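Local coordinates for protein transcriptional repressor PagR (Bacillus anthracis, PDB 2ZKZ) that represses expression of the pagA and atxA genes as a dimeric, DNA-binding transcription factor of the ArsR family, at residues A[18-23]-A[67-72]; A[31-36]-A[81-86]. All coordinates share one frame; numbering follows the deposited sequence.

Contact 1 (A[18-23]-A[67-72]); sequences AELLKT and GKVLKR
L20 on one turn of helix 14-24 lies nearest K68 in the loop that leads into strand 71-75, and their CA atoms, 6.5 Å apart, are the nearest CA pair across the two segments. No main-chain hydrogen bond joins 18-23 to 67-72; side chains do the work. K68 and V69 both point toward the helix, but they serve different layers. At the outer edge, K68 runs fully extended beyond CG, long enough to bring NZ to E19 OE2 at 2.7 Å in a salt bridge. E19 reaches it with CG anti to its backbone N (chi1 179°) and a bend at chi2; the ammonium meets OE2 on its anti side, 28° out of the carboxylate plane. The aliphatic part of K68 passes T23 at about a right angle, CD lying 3.8 Å from OG1. That hydroxyl is already engaged: T23 OG1 donates to E19 O at 2.8 Å, while T23 N reaches the same oxygen from the opposite face, so a buried threonine satisfies its polar group within its own helix and can offer a methyl to the loop. This methyl, CG2, rests 3.6 Å from V69 CG2, the two side chains sliding past each other in opposite directions. L20 CD1 approaches the same valine methyl at 3.9 Å and also packs against K68 O. Helix 86-95 borders the cluster, V88 touching both L20 and V69, and V33 of helix 27-39 meets V69. Helix 14-24 also takes part in the dimer, A18 and L21 packing on P27 and L30 of the second subunit.

Contact 2 (A[31-36]-A[81-86]); sequences KIVNEL and YSINNP
L36 meets Y81 and V33 meets I83 where helix 27-39 receives the end of strand 78-82 and the residues after it, a piece of the hydrophobic core in the winged helix-turn-helix fold of the ArsR family. Strands 71-75 and 78-82 form the hairpin of the wing, and Y81 to I83 lead from it toward helix 86-95. L36 points at the incoming chain and sets both its methyls on Y81, whose side chain it crosses obliquely: CD1 stands 4.0 Å from the tyrosine CB, and CD2 lies against its carbonyl O. The aromatic ring takes no part in this touch: Y81 starts toward the helix at CB, but the rest of the side chain leads away, to neighbours that include L62 of helix 55-65 and V44 of helix 44-51. A large residue can thus fill two places, its methylene against L36 and its ring elsewhere. S82, next along the strand, points away from helix 27-39, as alternation in a strand requires; its hydroxyl is hydrogen-bonded to N73 ND2 in the partner strand of the hairpin, a suitable place for a small polar residue. I83 returns to the helix. Its CG1 lies anti to the carbonyl carbon (chi1 -59°), facing L36 CB at 4.0 Å. The isoleucine and V33 side chains cross at about a right angle, and I83 also meets V88 of helix 86-95, which V33 touches as well. Two beta-branched residues suit this corner, giving compact apolar surfaces with no polar group to bury. I83 ends in CD1, which touches V33 twice on one side, 3.8 Å from V33 CG1 and 3.5 Å from V33 O.

Both contacts pack a helix against a chain segment adjoining the wing hairpin, 67-72 leading into it and 81-86 leaving it. They meet there: K71 N and S82 O probably form a hydrogen bond at 2.9 Å, and L70 CG lies 3.5 Å from L36 CD1. Contact 2, centred about 4 Å from the centre of the chain, is wholly apolar between its side chains. Contact 1, about 8 Å out, has a similar buried layer but adds an ion pair where exposed K68 meets partly exposed E19. V33 and V88 bridge the two clusters, while helices 14-24 and 27-39 both also pack on the second subunit.

Contact 1 (A[18-23]-A[67-72])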
ATOM      1  N   ALA A  18       1.204   1.017   7.596  1.00 20.46           N
ATOM      2  CA  ALA A  18       0.604  -0.273   7.237  1.00 21.61           C
ATOM      3  C   ALA A  18      -0.902  -0.124   7.004  1.00 22.85           C
ATOM      4  O   ALA A  18      -1.463  -0.689   6.056  1.00 21.56           O
ATOM      5  CB  ALA A  18       0.858  -1.304   8.344  1.00 23.04           C
ATOM      6  N   GLU A  19      -1.548   0.631   7.887  1.00 23.63           N
ATOM      7  CA  GLU A  19      -2.986   0.877   7.810  1.00 24.20           C
ATOM      8  C   GLU A  19      -3.334   1.693   6.556  1.00 22.74           C
ATOM      9  O   GLU A  19      -4.396   1.508   5.966  1.00 22.87           O
ATOM     10  CB  GLU A  19      -3.451   1.603   9.087  1.00 26.64           C
ATOM     11  CG  GLU A  19      -4.941   1.951   9.152  1.00 29.38           C
ATOM     12  CD  GLU A  19      -5.845   0.736   9.052  1.00 32.67           C
ATOM     13  OE1 GLU A  19      -5.354  -0.396   9.239  1.00 34.05           O
ATOM     14  OE2 GLU A  19      -7.057   0.911   8.796  1.00 35.13           O
ATOM     15  N   LEU A  20      -2.436   2.585   6.148  1.00 20.92           N
ATOM     16  CA  LEU A  20      -2.649   3.396   4.946  1.00 22.09           C
ATOM     17  C   LEU A  20      -2.664   2.487   3.716  1.00 22.29           C
ATOM     18  O   LEU A  20      -3.525   2.605   2.849  1.00 20.33           O
ATOM     19  CB  LEU A  20      -1.529   4.439   4.780  1.00 24.04           C
ATOM     20  CG  LEU A  20      -1.701   5.463   3.649  1.00 26.46           C
ATOM     21  CD1 LEU A  20      -2.875   6.395   3.987  1.00 27.61           C
ATOM     22  CD2 LEU A  20      -0.429   6.279   3.479  1.00 27.48           C
ATOM     23  N   LEU A  21      -1.707   1.571   3.646  1.00 22.33           N
ATOM     24  CA  LEU A  21      -1.647   0.660   2.512  1.00 21.74           C
ATOM     25  C   LEU A  21      -2.865  -0.262   2.526  1.00 19.54           C
ATOM     26  O   LEU A  21      -3.450  -0.530   1.485  1.00 20.77           O
ATOM     27  CB  LEU A  21      -0.354  -0.163   2.554  1.00 20.55           C
ATOM     28  CG  LEU A  21       0.972   0.608   2.535  1.00 21.29           C
ATOM     29  CD1 LEU A  21       2.135  -0.400   2.505  1.00 23.18           C
ATOM     30  CD2 LEU A  21       1.043   1.524   1.324  1.00 23.72           C
ATOM     31  N   LYS A  22      -3.252  -0.733   3.708  1.00 19.91           N
ATOM     32  CA  LYS A  22      -4.408  -1.616   3.822  1.00 21.75           C
ATOM     33  C   LYS A  22      -5.682  -0.936   3.312  1.00 23.41           C
ATOM     34  O   LYS A  22      -6.470  -1.541   2.587  1.00 20.23           O
ATOM     35  CB  LYS A  22      -4.604  -2.046   5.274  1.00 25.89           C
ATOM     36  CG  LYS A  22      -5.780  -3.004   5.488  1.00 29.52           C
ATOM     37  CD  LYS A  22      -6.062  -3.207   6.974  1.00 34.48           C
ATOM     38  CE  LYS A  22      -7.266  -4.113   7.202  1.00 37.02           C
ATOM     39  NZ  LYS A  22      -6.976  -5.499   6.745  1.00 40.38           N
ATOM     40  N   THR A  23      -5.866   0.330   3.679  1.00 21.80           N
ATOM     41  CA  THR A  23      -7.044   1.084   3.272  1.00 22.10           C
ATOM     42  C   THR A  23      -7.090   1.338   1.765  1.00 22.57           C
ATOM     43  O   THR A  23      -8.170   1.423   1.184  1.00 24.06           O
ATOM     44  CB  THR A  23      -7.128   2.432   4.038  1.00 22.71           C
ATOM     45  OG1 THR A  23      -7.054   2.179   5.446  1.00 19.95           O
ATOM     46  CG2 THR A  23      -8.457   3.144   3.746  1.00 23.83           C
ATOM     47  N   GLY A  67     -10.435  10.325   6.139  1.00 28.00           N
ATOM     48  CA  GLY A  67      -9.675  10.496   7.362  1.00 28.38           C
ATOM     49  C   GLY A  67      -8.347   9.770   7.384  1.00 30.93           C
ATOM     50  O   GLY A  67      -7.484  10.072   8.203  1.00 32.32           O
ATOM     51  N   LYS A  68      -8.177   8.805   6.488  1.00 30.71           N
ATOM     52  CA  LYS A  68      -6.936   8.048   6.430  1.00 30.54           C
ATOM     53  C   LYS A  68      -6.261   8.251   5.086  1.00 29.01           C
ATOM     54  O   LYS A  68      -5.071   8.535   5.015  1.00 31.53           O
ATOM     55  CB  LYS A  68      -7.213   6.554   6.628  1.00 32.90           C
ATOM     56  CG  LYS A  68      -7.711   6.173   8.015  1.00 35.28           C
ATOM     57  CD  LYS A  68      -7.963   4.672   8.111  1.00 35.81           C
ATOM     58  CE  LYS A  68      -8.426   4.281   9.505  1.00 37.74           C
ATOM     59  NZ  LYS A  68      -8.771   2.838   9.577  1.00 39.32           N
ATOM     60  N   VAL A  69      -7.037   8.108   4.020  1.00 26.30           N
ATOM     61  CA  VAL A  69      -6.513   8.238   2.671  1.00 26.24           C
ATOM     62  C   VAL A  69      -7.010   9.500   1.974  1.00 28.06           C
ATOM     63  O   VAL A  69      -6.262  10.152   1.241  1.00 28.20           O
ATOM     64  CB  VAL A  69      -6.923   7.010   1.825  1.00 26.05           C
ATOM     65  CG1 VAL A  69      -6.428   7.157   0.401  1.00 23.16           C
ATOM     66  CG2 VAL A  69      -6.383   5.743   2.465  1.00 25.30           C
ATOM     67  N   LEU A  70      -8.272   9.840   2.221  1.00 27.50           N
ATOM     68  CA  LEU A  70      -8.905  10.996   1.599  1.00 27.47           C
ATOM     69  C   LEU A  70      -9.396  12.042   2.595  1.00 27.50           C
ATOM     70  O   LEU A  70      -9.667  11.743   3.763  1.00 25.13           O
ATOM     71  CB  LEU A  70     -10.095  10.530   0.752  1.00 28.53           C
ATOM     72  CG  LEU A  70      -9.913  10.218  -0.739  1.00 30.86           C
ATOM     73  CD1 LEU A  70      -8.507   9.797  -1.048  1.00 28.63           C
ATOM     74  CD2 LEU A  70     -10.919   9.151  -1.140  1.00 29.24           C
ATOM     75  N   LYS A  71      -9.515  13.272   2.110  1.00 24.89           N
ATOM     76  CA  LYS A  71      -9.996  14.373   2.925  1.00 27.13           C
ATOM     77  C   LYS A  71     -11.398  14.765   2.454  1.00 26.66           C
ATOM     78  O   LYS A  71     -11.634  14.924   1.255  1.00 25.70           O
ATOM     79  CB  LYS A  71      -9.060  15.578   2.788  1.00 30.17           C
ATOM     80  CG  LYS A  71      -9.385  16.717   3.742  1.00 32.84           C
ATOM     81  CD  LYS A  71      -8.412  17.868   3.577  1.00 38.89           C
ATOM     82  CE  LYS A  71      -8.409  18.762   4.809  1.00 38.68           C
ATOM     83  NZ  LYS A  71      -9.794  19.071   5.261  1.00 41.49           N
ATOM     84  N   ARG A  72     -12.330  14.897   3.388  1.00 26.57           N
ATOM     85  CA  ARG A  72     -13.675  15.311   3.034  1.00 28.46           C
ATOM     86  C   ARG A  72     -13.736  16.827   3.222  1.00 28.67           C
ATOM     87  O   ARG A  72     -13.299  17.352   4.246  1.00 29.15           O
ATOM     88  CB  ARG A  72     -14.720  14.625   3.920  1.00 28.11           C
ATOM     89  CG  ARG A  72     -16.146  15.011   3.563  1.00 31.06           C
ATOM     90  CD  ARG A  72     -17.170  14.224   4.371  1.00 30.81           C
ATOM     91  NE  ARG A  72     -16.999  14.424   5.805  1.00 33.97           N
ATOM     92  CZ  ARG A  72     -17.688  13.770   6.736  1.00 34.15           C
ATOM     93  NH1 ARG A  72     -18.599  12.875   6.380  1.00 34.82           N
ATOM     94  NH2 ARG A  72     -17.459  14.001   8.018  1.00 34.44           N
TER

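Contact 2 (A[31-36]-A[81-86])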
ATOM      1  N   LYS A  31      -8.660   3.333  -7.916  1.00 25.76           N
ATOM      2  CA  LYS A  31      -9.249   4.101  -9.010  1.00 28.58           C
ATOM      3  C   LYS A  31      -9.698   5.460  -8.494  1.00 25.28           C
ATOM      4  O   LYS A  31      -9.462   6.482  -9.128  1.00 27.25           O
ATOM      5  CB  LYS A  31     -10.473   3.395  -9.588  1.00 31.72           C
ATOM      6  CG  LYS A  31     -10.178   2.319 -10.602  1.00 40.98           C
ATOM      7  CD  LYS A  31     -11.302   2.251 -11.639  1.00 43.66           C
ATOM      8  CE  LYS A  31     -11.418   3.579 -12.387  1.00 46.71           C
ATOM      9  NZ  LYS A  31     -12.408   3.546 -13.502  1.00 47.19           N
ATOM     10  N   ILE A  32     -10.371   5.458  -7.349  1.00 26.53           N
ATOM     11  CA  ILE A  32     -10.852   6.698  -6.751  1.00 25.09           C
ATOM     12  C   ILE A  32      -9.682   7.639  -6.480  1.00 26.31           C
ATOM     13  O   ILE A  32      -9.727   8.816  -6.836  1.00 25.50           O
ATOM     14  CB  ILE A  32     -11.621   6.413  -5.439  1.00 26.35           C
ATOM     15  CG1 ILE A  32     -12.918   5.669  -5.762  1.00 26.07           C
ATOM     16  CG2 ILE A  32     -11.896   7.712  -4.688  1.00 25.38           C
ATOM     17  CD1 ILE A  32     -13.729   5.235  -4.531  1.00 27.72           C
ATOM     18  N   VAL A  33      -8.625   7.125  -5.860  1.00 24.20           N
ATOM     19  CA  VAL A  33      -7.467   7.965  -5.571  1.00 24.70           C
ATOM     20  C   VAL A  33      -6.846   8.515  -6.852  1.00 24.37           C
ATOM     21  O   VAL A  33      -6.478   9.694  -6.919  1.00 24.31           O
ATOM     22  CB  VAL A  33      -6.390   7.189  -4.776  1.00 23.74           C
ATOM     23  CG1 VAL A  33      -5.160   8.068  -4.575  1.00 25.14           C
ATOM     24  CG2 VAL A  33      -6.955   6.754  -3.438  1.00 22.96           C
ATOM     25  N   ASN A  34      -6.715   7.668  -7.868  1.00 24.85           N
ATOM     26  CA  ASN A  34      -6.144   8.109  -9.140  1.00 26.86           C
ATOM     27  C   ASN A  34      -6.985   9.257  -9.725  1.00 27.26           C
ATOM     28  O   ASN A  34      -6.452  10.258 -10.201  1.00 26.25           O
ATOM     29  CB  ASN A  34      -6.111   6.950 -10.141  1.00 30.36           C
ATOM     30  CG  ASN A  34      -5.312   7.286 -11.386  1.00 34.61           C
ATOM     31  OD1 ASN A  34      -5.795   7.145 -12.511  1.00 36.96           O
ATOM     32  ND2 ASN A  34      -4.080   7.736 -11.190  1.00 35.69           N
ATOM     33  N   GLU A  35      -8.305   9.102  -9.683  1.00 27.00           N
ATOM     34  CA  GLU A  35      -9.204  10.129 -10.208  1.00 29.05           C
ATOM     35  C   GLU A  35      -9.065  11.455  -9.460  1.00 28.78           C
ATOM     36  O   GLU A  35      -9.081  12.526 -10.073  1.00 28.80           O
ATOM     37  CB  GLU A  35     -10.655   9.653 -10.140  1.00 29.12           C
ATOM     38  CG  GLU A  35     -11.007   8.540 -11.110  1.00 31.34           C
ATOM     39  CD  GLU A  35     -10.759   8.914 -12.561  1.00 35.69           C
ATOM     40  OE1 GLU A  35     -11.005  10.079 -12.940  1.00 36.90           O
ATOM     41  OE2 GLU A  35     -10.335   8.033 -13.334  1.00 37.90           O
ATOM     42  N   LEU A  36      -8.945  11.390  -8.137  1.00 26.73           N
ATOM     43  CA  LEU A  36      -8.790  12.599  -7.338  1.00 28.14           C
ATOM     44  C   LEU A  36      -7.436  13.235  -7.617  1.00 31.09           C
ATOM     45  O   LEU A  36      -7.276  14.447  -7.526  1.00 31.54           O
ATOM     46  CB  LEU A  36      -8.926  12.277  -5.850  1.00 27.38           C
ATOM     47  CG  LEU A  36     -10.371  12.012  -5.424  1.00 28.68           C
ATOM     48  CD1 LEU A  36     -10.422  11.490  -3.987  1.00 28.65           C
ATOM     49  CD2 LEU A  36     -11.167  13.307  -5.565  1.00 28.02           C
ATOM     50  N   TYR A  81     -14.313  15.456  -2.211  1.00 26.44           N
ATOM     51  CA  TYR A  81     -13.121  14.811  -1.698  1.00 25.76           C
ATOM     52  C   TYR A  81     -11.852  15.264  -2.385  1.00 25.61           C
ATOM     53  O   TYR A  81     -11.866  15.704  -3.531  1.00 23.73           O
ATOM     54  CB  TYR A  81     -13.276  13.294  -1.817  1.00 26.53           C
ATOM     55  CG  TYR A  81     -14.336  12.765  -0.887  1.00 25.86           C
ATOM     56  CD1 TYR A  81     -14.015  12.395   0.419  1.00 26.10           C
ATOM     57  CD2 TYR A  81     -15.674  12.702  -1.285  1.00 24.59           C
ATOM     58  CE1 TYR A  81     -14.995  11.983   1.311  1.00 28.24           C
ATOM     59  CE2 TYR A  81     -16.667  12.287  -0.399  1.00 27.44           C
ATOM     60  CZ  TYR A  81     -16.315  11.932   0.901  1.00 30.30           C
ATOM     61  OH  TYR A  81     -17.277  11.546   1.798  1.00 34.22           O
ATOM     62  N   SER A  82     -10.749  15.155  -1.657  1.00 25.70           N
ATOM     63  CA  SER A  82      -9.453  15.539  -2.174  1.00 26.50           C
ATOM     64  C   SER A  82      -8.371  14.719  -1.485  1.00 26.35           C
ATOM     65  O   SER A  82      -8.639  13.995  -0.525  1.00 24.21           O
ATOM     66  CB  SER A  82      -9.208  17.026  -1.912  1.00 27.71           C
ATOM     67  OG  SER A  82      -9.181  17.290  -0.521  1.00 24.52           O
ATOM     68  N   ILE A  83      -7.150  14.823  -1.994  1.00 27.09           N
ATOM     69  CA  ILE A  83      -6.020  14.123  -1.394  1.00 29.75           C
ATOM     70  C   ILE A  83      -5.166  15.194  -0.724  1.00 31.27           C
ATOM     71  O   ILE A  83      -4.714  16.129  -1.387  1.00 30.39           O
ATOM     72  CB  ILE A  83      -5.143  13.415  -2.448  1.00 29.33           C
ATOM     73  CG1 ILE A  83      -5.961  12.393  -3.236  1.00 27.88           C
ATOM     74  CG2 ILE A  83      -3.970  12.725  -1.759  1.00 27.75           C
ATOM     75  CD1 ILE A  83      -5.211  11.855  -4.467  1.00 25.19           C
ATOM     76  N   ASN A  84      -4.962  15.076   0.583  1.00 33.10           N
ATOM     77  CA  ASN A  84      -4.137  16.050   1.288  1.00 36.08           C
ATOM     78  C   ASN A  84      -2.933  15.385   1.973  1.00 35.67           C
ATOM     79  O   ASN A  84      -2.079  16.067   2.541  1.00 36.09           O
ATOM     80  CB  ASN A  84      -4.983  16.818   2.306  1.00 38.96           C
ATOM     81  CG  ASN A  84      -5.028  16.147   3.657  1.00 43.50           C
ATOM     82  OD1 ASN A  84      -5.208  14.933   3.759  1.00 44.74           O
ATOM     83  ND2 ASN A  84      -4.874  16.942   4.712  1.00 43.92           N
ATOM     84  N   ASN A  85      -2.868  14.057   1.907  1.00 34.28           N
ATOM     85  CA  ASN A  85      -1.760  13.306   2.493  1.00 33.36           C
ATOM     86  C   ASN A  85      -0.705  13.105   1.411  1.00 34.44           C
ATOM     87  O   ASN A  85      -0.966  12.479   0.378  1.00 33.82           O
ATOM     88  CB  ASN A  85      -2.236  11.943   2.995  1.00 34.43           C
ATOM     89  CG  ASN A  85      -1.190  11.230   3.838  1.00 34.83           C
ATOM     90  OD1 ASN A  85      -0.011  11.194   3.490  1.00 33.11           O
ATOM     91  ND2 ASN A  85      -1.625  10.654   4.951  1.00 34.78           N
ATOM     92  N   PRO A  86       0.503  13.640   1.632  1.00 33.76           N
ATOM     93  CA  PRO A  86       1.616  13.534   0.686  1.00 34.10           C
ATOM     94  C   PRO A  86       1.942  12.089   0.313  1.00 32.49           C
ATOM     95  O   PRO A  86       2.260  11.794  -0.841  1.00 31.24           O
ATOM     96  CB  PRO A  86       2.772  14.195   1.435  1.00 35.94           C
ATOM     97  CG  PRO A  86       2.087  15.161   2.350  1.00 37.74           C
ATOM     98  CD  PRO A  86       0.923  14.351   2.852  1.00 36.22           C
TER